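Long-range contacts in tRNA-splicing endonuclease (Sulfolobus tokodaii, PDB 2CV8), which probably cleaves precursor tRNA at both splice sites, releasing the intron and two half-molecules that end in a 2',3'-cyclic phosphate and a 5'-hydroxyl: residues G28-I33 with E40-E45; D8-K13 with L48-G53; A132-S137 with V163-G168. All coordinates share one frame; numbering follows the deposited sequence.

Interaction 1 (G28-I33 with E40-E45)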
loop_
_atom_site.group_PDB
_atom_site.type_symbol
_atom_site.label_atom_id
_atom_site.label_comp_id
_atom_site.label_asym_id
_atom_site.label_seq_id
_atom_site.Cartn_x
_atom_site.Cartn_y
_atom_site.Cartn_z
ATOM N N GLY B 28 22.447 14.598 -7.528
ATOM C CA GLY B 28 23.578 14.304 -6.671
ATOM C C GLY B 28 23.656 15.077 -5.369
ATOM O O GLY B 28 22.847 15.968 -5.094
ATOM N N LYS B 29 24.657 14.722 -4.568
ATOM C CA LYS B 29 24.896 15.340 -3.275
ATOM C C LYS B 29 26.374 15.684 -3.132
ATOM O O LYS B 29 27.240 14.872 -3.435
ATOM C CB LYS B 29 24.483 14.369 -2.174
ATOM C CG LYS B 29 24.705 14.874 -0.759
ATOM C CD LYS B 29 24.278 13.827 0.265
ATOM C CE LYS B 29 24.590 14.272 1.685
ATOM N NZ LYS B 29 26.053 14.448 1.912
ATOM N N PRO B 30 26.685 16.911 -2.700
ATOM C CA PRO B 30 28.094 17.275 -2.539
ATOM C C PRO B 30 28.645 16.592 -1.296
ATOM O O PRO B 30 27.909 16.335 -0.338
ATOM C CB PRO B 30 28.045 18.791 -2.395
ATOM C CG PRO B 30 26.828 19.166 -3.162
ATOM C CD PRO B 30 25.843 18.117 -2.706
ATOM N N ILE B 31 29.934 16.276 -1.339
ATOM C CA ILE B 31 30.633 15.613 -0.239
ATOM C C ILE B 31 30.817 16.543 0.964
ATOM O O ILE B 31 31.404 17.619 0.832
ATOM C CB ILE B 31 32.036 15.152 -0.699
ATOM C CG1 ILE B 31 31.905 14.161 -1.859
ATOM C CG2 ILE B 31 32.813 14.571 0.479
ATOM C CD1 ILE B 31 33.177 13.360 -2.124
ATOM N N GLY B 32 30.324 16.135 2.132
ATOM C CA GLY B 32 30.486 16.964 3.318
ATOM C C GLY B 32 29.272 17.796 3.690
ATOM O O GLY B 32 29.071 18.105 4.866
ATOM N N ILE B 33 28.478 18.185 2.693
ATOM C CA ILE B 33 27.258 18.961 2.926
ATOM C C ILE B 33 26.107 17.971 2.819
ATOM O O ILE B 33 26.238 16.933 2.167
ATOM C CB ILE B 33 27.006 20.013 1.841
ATOM C CG1 ILE B 33 28.316 20.607 1.348
ATOM C CG2 ILE B 33 26.109 21.113 2.395
ATOM C CD1 ILE B 33 28.114 21.660 0.273
ATOM N N GLU B 40 25.392 27.336 -5.479
ATOM C CA GLU B 40 26.320 28.385 -5.135
ATOM C C GLU B 40 27.161 28.002 -3.916
ATOM O O GLU B 40 28.330 28.380 -3.813
ATOM C CB GLU B 40 25.509 29.662 -4.893
ATOM C CG GLU B 40 26.251 30.961 -5.071
ATOM C CD GLU B 40 27.131 30.978 -6.289
ATOM O OE1 GLU B 40 28.259 30.441 -6.208
ATOM O OE2 GLU B 40 26.699 31.522 -7.326
ATOM N N GLU B 41 26.584 27.236 -2.998
ATOM C CA GLU B 41 27.331 26.833 -1.807
ATOM C C GLU B 41 28.035 25.476 -1.908
ATOM O O GLU B 41 28.435 24.907 -0.898
ATOM C CB GLU B 41 26.416 26.875 -0.566
ATOM C CG GLU B 41 25.031 26.267 -0.744
ATOM C CD GLU B 41 24.086 26.606 0.411
ATOM O OE1 GLU B 41 24.399 26.250 1.569
ATOM O OE2 GLU B 41 23.030 27.233 0.153
ATOM N N ILE B 42 28.198 24.971 -3.128
ATOM C CA ILE B 42 28.865 23.688 -3.353
ATOM C C ILE B 42 30.344 23.918 -3.660
ATOM O O ILE B 42 30.683 24.648 -4.596
ATOM C CB ILE B 42 28.231 22.903 -4.549
ATOM C CG1 ILE B 42 26.794 22.494 -4.212
ATOM C CG2 ILE B 42 29.078 21.665 -4.877
ATOM C CD1 ILE B 42 26.062 21.773 -5.345
ATOM N N ASN B 43 31.220 23.294 -2.879
ATOM C CA ASN B 43 32.660 23.441 -3.076
ATOM C C ASN B 43 33.364 22.107 -3.061
ATOM O O ASN B 43 34.586 22.041 -3.139
ATOM C CB ASN B 43 33.271 24.317 -1.988
ATOM C CG ASN B 43 32.798 25.741 -2.066
ATOM O OD1 ASN B 43 31.698 26.074 -1.615
ATOM N ND2 ASN B 43 33.623 26.601 -2.657
ATOM N N SER B 44 32.591 21.041 -2.946
ATOM C CA SER B 44 33.168 19.714 -2.929
ATOM C C SER B 44 32.583 18.915 -4.077
ATOM O O SER B 44 31.488 19.207 -4.548
ATOM C CB SER B 44 32.880 19.030 -1.594
ATOM O OG SER B 44 31.488 18.968 -1.336
ATOM N N GLU B 45 33.331 17.914 -4.527
ATOM C CA GLU B 45 32.917 17.051 -5.623
ATOM C C GLU B 45 31.475 16.590 -5.494
ATOM O O GLU B 45 31.024 16.209 -4.427
ATOM C CB GLU B 45 33.851 15.838 -5.719
ATOM C CG GLU B 45 34.390 15.334 -4.398
ATOM C CD GLU B 45 35.690 16.003 -4.006
ATOM O OE1 GLU B 45 36.342 15.538 -3.051
ATOM O OE2 GLU B 45 36.062 16.997 -4.658
#
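Past the short strand 29-30 the backbone of 28-33 meets the returning loop 40-45 with Ile31 facing Ser44, and Ile31 N gives a hydrogen bond to Glu45 O at 3.3 Å, nearly along the C=O axis. Ser44 supplies the second bond. Its OG sits between the backbone N and the carbonyl carbon (chi1 57°) and donates to Ile31 O at 2.6 Å. It comes in the carbonyl plane, on a lone pair. An alanine here would probably loosen the hold of loop 40-45 on Ile31, because the hydroxyl bound to Ile31 O would be gone. Pro30 crosses Ile42 at about a right angle, and Pro30 CG rests against Ile42 CD1 at 3.5 Å. Ile31 points toward the loop and crosses Glu45 obliquely, its CD1 against Glu45 CG. Ile33 CD1 reaches Glu41 O at 3.5 Å. Lys29 leaves the backbone away from the loop, runs extended as far as CE and bends at the last torsion (chi4 -63°), which lets NZ donate to Ile33 O at 2.5 Å. The contact lies at one edge of the N-terminal sheet. Strand 46-49 pairs with Lys29 through Ile47, while Ile42 packs on Tyr22 of helix 15-25.

Interaction 2 (D8-K13 with L48-G53)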
loop_
_atom_site.group_PDB
_atom_site.type_symbol
_atom_site.label_atom_id
_atom_site.label_comp_id
_atom_site.label_asym_id
_atom_site.label_seq_id
_atom_site.Cartn_x
_atom_site.Cartn_y
_atom_site.Cartn_z
ATOM N N ASP B 8 29.842 1.756 -7.110
ATOM C CA ASP B 8 28.411 1.850 -7.379
ATOM C C ASP B 8 27.949 3.310 -7.476
ATOM O O ASP B 8 26.746 3.598 -7.533
ATOM C CB ASP B 8 27.638 1.138 -6.269
ATOM C CG ASP B 8 28.003 1.648 -4.884
ATOM O OD1 ASP B 8 27.366 1.209 -3.902
ATOM O OD2 ASP B 8 28.929 2.484 -4.775
ATOM N N LYS B 9 28.912 4.227 -7.495
ATOM C CA LYS B 9 28.614 5.643 -7.589
ATOM C C LYS B 9 29.437 6.368 -8.651
ATOM O O LYS B 9 30.406 5.824 -9.186
ATOM C CB LYS B 9 28.798 6.296 -6.225
ATOM C CG LYS B 9 27.659 5.962 -5.285
ATOM C CD LYS B 9 27.765 6.681 -3.950
ATOM C CE LYS B 9 26.468 6.532 -3.162
ATOM N NZ LYS B 9 26.047 5.099 -3.045
ATOM N N ILE B 10 29.037 7.597 -8.961
ATOM C CA ILE B 10 29.727 8.400 -9.960
ATOM C C ILE B 10 30.229 9.716 -9.387
ATOM O O ILE B 10 29.463 10.526 -8.869
ATOM C CB ILE B 10 28.809 8.654 -11.159
ATOM C CG1 ILE B 10 28.587 7.332 -11.894
ATOM C CG2 ILE B 10 29.408 9.688 -12.090
ATOM C CD1 ILE B 10 27.552 7.398 -12.955
ATOM N N LEU B 11 31.532 9.918 -9.502
ATOM C CA LEU B 11 32.200 11.095 -8.978
ATOM C C LEU B 11 32.308 12.235 -9.986
ATOM O O LEU B 11 32.670 12.019 -11.144
ATOM C CB LEU B 11 33.602 10.681 -8.517
ATOM C CG LEU B 11 34.503 11.652 -7.762
ATOM C CD1 LEU B 11 33.932 11.912 -6.371
ATOM C CD2 LEU B 11 35.896 11.052 -7.662
ATOM N N ILE B 12 31.979 13.447 -9.551
ATOM C CA ILE B 12 32.102 14.628 -10.408
ATOM C C ILE B 12 33.187 15.465 -9.729
ATOM O O ILE B 12 32.903 16.197 -8.771
ATOM C CB ILE B 12 30.796 15.462 -10.462
ATOM C CG1 ILE B 12 29.655 14.635 -11.063
ATOM C CG2 ILE B 12 31.028 16.735 -11.293
ATOM C CD1 ILE B 12 29.804 14.356 -12.541
ATOM N N LYS B 13 34.421 15.351 -10.224
ATOM C CA LYS B 13 35.570 16.060 -9.652
ATOM C C LYS B 13 35.662 17.556 -9.938
ATOM O O LYS B 13 36.150 18.312 -9.106
ATOM C CB LYS B 13 36.865 15.366 -10.083
ATOM C CG LYS B 13 36.995 15.164 -11.583
ATOM C CD LYS B 13 37.999 14.064 -11.907
ATOM C CE LYS B 13 37.528 12.711 -11.364
ATOM N NZ LYS B 13 38.413 11.570 -11.758
ATOM N N LEU B 48 27.050 11.479 -7.608
ATOM C CA LEU B 48 25.824 10.984 -8.220
ATOM C C LEU B 48 25.703 9.486 -8.052
ATOM O O LEU B 48 26.688 8.764 -8.128
ATOM C CB LEU B 48 25.800 11.303 -9.719
ATOM C CG LEU B 48 25.679 12.753 -10.203
ATOM C CD1 LEU B 48 25.725 12.766 -11.737
ATOM C CD2 LEU B 48 24.374 13.385 -9.683
ATOM N N SER B 49 24.480 9.022 -7.834
ATOM C CA SER B 49 24.219 7.601 -7.690
ATOM C C SER B 49 24.079 7.037 -9.097
ATOM O O SER B 49 23.841 7.793 -10.046
ATOM C CB SER B 49 22.922 7.384 -6.920
ATOM O OG SER B 49 21.811 7.927 -7.610
ATOM N N LEU B 50 24.238 5.723 -9.246
ATOM C CA LEU B 50 24.104 5.121 -10.565
ATOM C C LEU B 50 22.761 5.467 -11.201
ATOM O O LEU B 50 22.692 5.741 -12.399
ATOM C CB LEU B 50 24.276 3.606 -10.486
ATOM C CG LEU B 50 25.741 3.173 -10.547
ATOM C CD1 LEU B 50 25.879 1.693 -10.221
ATOM C CD2 LEU B 50 26.285 3.490 -11.938
ATOM N N ILE B 51 21.698 5.472 -10.399
ATOM C CA ILE B 51 20.375 5.802 -10.917
ATOM C C ILE B 51 20.382 7.197 -11.551
ATOM O O ILE B 51 19.859 7.385 -12.646
ATOM C CB ILE B 51 19.311 5.718 -9.804
ATOM C CG1 ILE B 51 19.077 4.255 -9.441
ATOM C CG2 ILE B 51 18.004 6.317 -10.259
ATOM C CD1 ILE B 51 18.065 4.064 -8.342
ATOM N N GLU B 52 20.979 8.167 -10.868
ATOM C CA GLU B 52 21.064 9.523 -11.392
ATOM C C GLU B 52 21.993 9.584 -12.614
ATOM O O GLU B 52 21.658 10.178 -13.646
ATOM C CB GLU B 52 21.601 10.472 -10.324
ATOM C CG GLU B 52 20.686 10.654 -9.150
ATOM C CD GLU B 52 21.183 11.718 -8.207
ATOM O OE1 GLU B 52 22.275 11.538 -7.631
ATOM O OE2 GLU B 52 20.485 12.738 -8.043
ATOM N N GLY B 53 23.169 8.976 -12.483
ATOM C CA GLY B 53 24.121 8.978 -13.577
ATOM C C GLY B 53 23.585 8.354 -14.855
ATOM O O GLY B 53 23.765 8.897 -15.948
HETATM O O HOH W 1 24.162 4.349 -6.450
#
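Two backbone hydrogen bonds join Ile10 and Leu48, an antiparallel hydrogen-bonded pair. Ile10 N donates to Leu48 O at 2.8 Å, nearly along the C=O axis. Leu48 N returns a bond to Ile10 O at 2.9 Å, in the carbonyl plane. The next pair, Lys9 with Ser49, is non-hydrogen-bonded, and its side chains lie on the opposite face from Ile10 and Leu48. On the buried face Ile10 CB lies 4.3 Å from Leu48 CB. Ile10 carries CG1 beside its backbone N (chi1 -68°), and its CD1 meets Gly53 CA at 3.8 Å. A side chain at Gly53 would point at this methyl and collide with it, so its absence lets the first helical turn lie close to the strand. Leu50 approaches the residue just before strand 9-12 with its branch point: Leu50 CG is 3.2 Å from Asp8 O. A water links the same carbonyl to the helix start, donating to Asp8 O and accepting from Leu50 N. Behind this shell, Ser49 and Glu52 form a capping box through two weak bonds, Glu52 N to Ser49 OG and Ser49 N to Glu52 OE1. The box marks where strand 46-49 passes into helix 50-58, with Ser49 as N-cap. Strand 9-12 lies between strands 46-49 and 2-6. Helix 73-83 covers Leu50 through Leu76 and Ile79, and helix 87-99 packs on Ile51.

Interaction 3 (A132-S137 with V163-G168)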
loop_
_atom_site.group_PDB
_atom_site.type_symbol
_atom_site.label_atom_id
_atom_site.label_comp_id
_atom_site.label_asym_id
_atom_site.label_seq_id
_atom_site.Cartn_x
_atom_site.Cartn_y
_atom_site.Cartn_z
ATOM N N ALA B 132 9.317 2.319 -4.760
ATOM C CA ALA B 132 9.203 1.562 -6.000
ATOM C C ALA B 132 8.982 0.075 -5.730
ATOM O O ALA B 132 9.582 -0.503 -4.820
ATOM C CB ALA B 132 10.448 1.762 -6.846
ATOM N N LEU B 133 8.121 -0.538 -6.535
ATOM C CA LEU B 133 7.814 -1.943 -6.374
ATOM C C LEU B 133 7.646 -2.675 -7.694
ATOM O O LEU B 133 7.275 -2.091 -8.713
ATOM C CB LEU B 133 6.541 -2.096 -5.542
ATOM C CG LEU B 133 6.672 -2.964 -4.297
ATOM C CD1 LEU B 133 7.892 -2.542 -3.466
ATOM C CD2 LEU B 133 5.400 -2.853 -3.497
ATOM N N ASP B 134 7.938 -3.968 -7.648
ATOM C CA ASP B 134 7.819 -4.850 -8.794
ATOM C C ASP B 134 6.394 -5.387 -8.661
ATOM O O ASP B 134 6.040 -6.006 -7.660
ATOM C CB ASP B 134 8.900 -5.926 -8.675
ATOM C CG ASP B 134 8.679 -7.107 -9.592
ATOM O OD1 ASP B 134 7.953 -6.992 -10.608
ATOM O OD2 ASP B 134 9.261 -8.168 -9.284
ATOM N N GLU B 135 5.549 -5.045 -9.631
ATOM C CA GLU B 135 4.144 -5.438 -9.597
ATOM C C GLU B 135 3.898 -6.857 -9.109
ATOM O O GLU B 135 2.909 -7.122 -8.420
ATOM C CB GLU B 135 3.504 -5.255 -10.975
ATOM C CG GLU B 135 4.095 -6.134 -12.071
ATOM C CD GLU B 135 3.467 -5.883 -13.437
ATOM O OE1 GLU B 135 3.933 -6.493 -14.425
ATOM O OE2 GLU B 135 2.509 -5.080 -13.522
ATOM N N ASN B 136 4.808 -7.765 -9.438
ATOM C CA ASN B 136 4.642 -9.158 -9.058
ATOM C C ASN B 136 5.163 -9.524 -7.680
ATOM O O ASN B 136 4.615 -10.414 -7.027
ATOM C CB ASN B 136 5.288 -10.028 -10.126
ATOM C CG ASN B 136 4.946 -9.554 -11.516
ATOM O OD1 ASN B 136 3.767 -9.500 -11.890
ATOM N ND2 ASN B 136 5.970 -9.179 -12.289
ATOM N N SER B 137 6.194 -8.832 -7.217
ATOM C CA SER B 137 6.764 -9.134 -5.907
ATOM C C SER B 137 5.712 -9.207 -4.789
ATOM O O SER B 137 4.953 -8.262 -4.561
ATOM C CB SER B 137 7.833 -8.107 -5.555
ATOM O OG SER B 137 8.748 -8.654 -4.624
ATOM N N VAL B 163 6.044 -1.000 -10.995
ATOM C CA VAL B 163 6.591 -1.081 -12.337
ATOM C C VAL B 163 6.471 -2.431 -13.019
ATOM O O VAL B 163 6.686 -3.472 -12.402
ATOM C CB VAL B 163 8.100 -0.706 -12.316
ATOM C CG1 VAL B 163 8.682 -0.731 -13.720
ATOM C CG2 VAL B 163 8.282 0.666 -11.695
ATOM N N ASN B 164 6.126 -2.402 -14.302
ATOM C CA ASN B 164 6.057 -3.610 -15.111
ATOM C C ASN B 164 7.357 -3.582 -15.923
ATOM O O ASN B 164 7.533 -2.732 -16.798
ATOM C CB ASN B 164 4.861 -3.562 -16.061
ATOM C CG ASN B 164 4.882 -4.685 -17.084
ATOM O OD1 ASN B 164 4.060 -4.719 -17.993
ATOM N ND2 ASN B 164 5.824 -5.610 -16.940
ATOM N N LEU B 165 8.272 -4.497 -15.640
ATOM C CA LEU B 165 9.532 -4.493 -16.361
ATOM C C LEU B 165 9.395 -4.844 -17.833
ATOM O O LEU B 165 10.324 -4.622 -18.615
ATOM C CB LEU B 165 10.547 -5.427 -15.694
ATOM C CG LEU B 165 11.128 -4.946 -14.359
ATOM C CD1 LEU B 165 11.566 -3.475 -14.468
ATOM C CD2 LEU B 165 10.085 -5.103 -13.272
ATOM N N THR B 166 8.240 -5.378 -18.220
ATOM C CA THR B 166 8.033 -5.741 -19.614
ATOM C C THR B 166 7.684 -4.526 -20.473
ATOM O O THR B 166 8.496 -4.094 -21.294
ATOM C CB THR B 166 6.938 -6.815 -19.754
ATOM O OG1 THR B 166 7.320 -7.989 -19.024
ATOM C CG2 THR B 166 6.755 -7.191 -21.217
ATOM N N ASN B 167 6.493 -3.964 -20.281
ATOM C CA ASN B 167 6.084 -2.801 -21.065
ATOM C C ASN B 167 6.619 -1.472 -20.529
ATOM O O ASN B 167 6.495 -0.436 -21.189
ATOM C CB ASN B 167 4.558 -2.725 -21.163
ATOM C CG ASN B 167 3.892 -2.615 -19.815
ATOM O OD1 ASN B 167 4.387 -1.928 -18.931
ATOM N ND2 ASN B 167 2.753 -3.281 -19.654
ATOM N N GLY B 168 7.209 -1.505 -19.337
ATOM C CA GLY B 168 7.744 -0.294 -18.736
ATOM C C GLY B 168 6.695 0.656 -18.170
ATOM O O GLY B 168 7.026 1.754 -17.724
#
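Two backbone hydrogen bonds close a parallel pairing between strands 128-134 and 157-163. Val163 N donates to Leu133 O at 2.8 Å, almost straight (170°) and nearly along the C=O axis. Val163 O then accepts from Glu135 N at 3.4 Å, a weak bond. The two bonds lie on either side of Asp134, the bridge partner of Val163. Beyond the bridge the chains leave the sheet as loops. In the first loop Asp134 holds CG anti to the backbone N, and its OD1 accepts a weak bond from Asn136 N. Side chains also meet alongside the backbone. Glu135 starts in the crowded position between its backbone N and carbonyl carbon (chi1 63°), then runs extended beside Asn164, both side chains pointing the same way. Its CD comes 3.8 Å from Asn164 CB, and the carboxylate and amide planes are 27° apart. On the Asp134 side, Leu165 CD2 touches Asp134 OD1 at 3.9 Å, the two side chains crossing at about a right angle. The second subunit lies against the loop after strand 128-134: Ser141 of that subunit hydrogen-bonds through OG to Asp134 O and Ser137 O. Within the chain, helix 87-99 packs on Ala132 and Val163 through Val93. Strands 128-134 and 157-163 are inner neighbours in the sheet of the catalytic domain, joined through helix 141-151 as a beta-alpha-beta crossover.

Overall arrangement
Interactions 1 and 2 belong to the N-terminal domain and to one mixed sheet, with centres 13 Å apart. They touch directly: Gly28 N lies 2.8 Å from Glu52 OE2, a probable hydrogen bond. Strand 46-49 joins them, bordered by strand 29-30 on one side and strand 9-12 on the other. Along the chain, interaction 1 closes within the span bridged by interaction 2. Interaction 3 comes later, in the catalytic C-terminal domain and its separate five-stranded sheet. Its centre is 24 Å from that of interaction 2 and 34 Å from that of interaction 1. Helix 87-99 packs against both interactions 2 and 3, linking the two domains, while interaction 3 borders the second subunit.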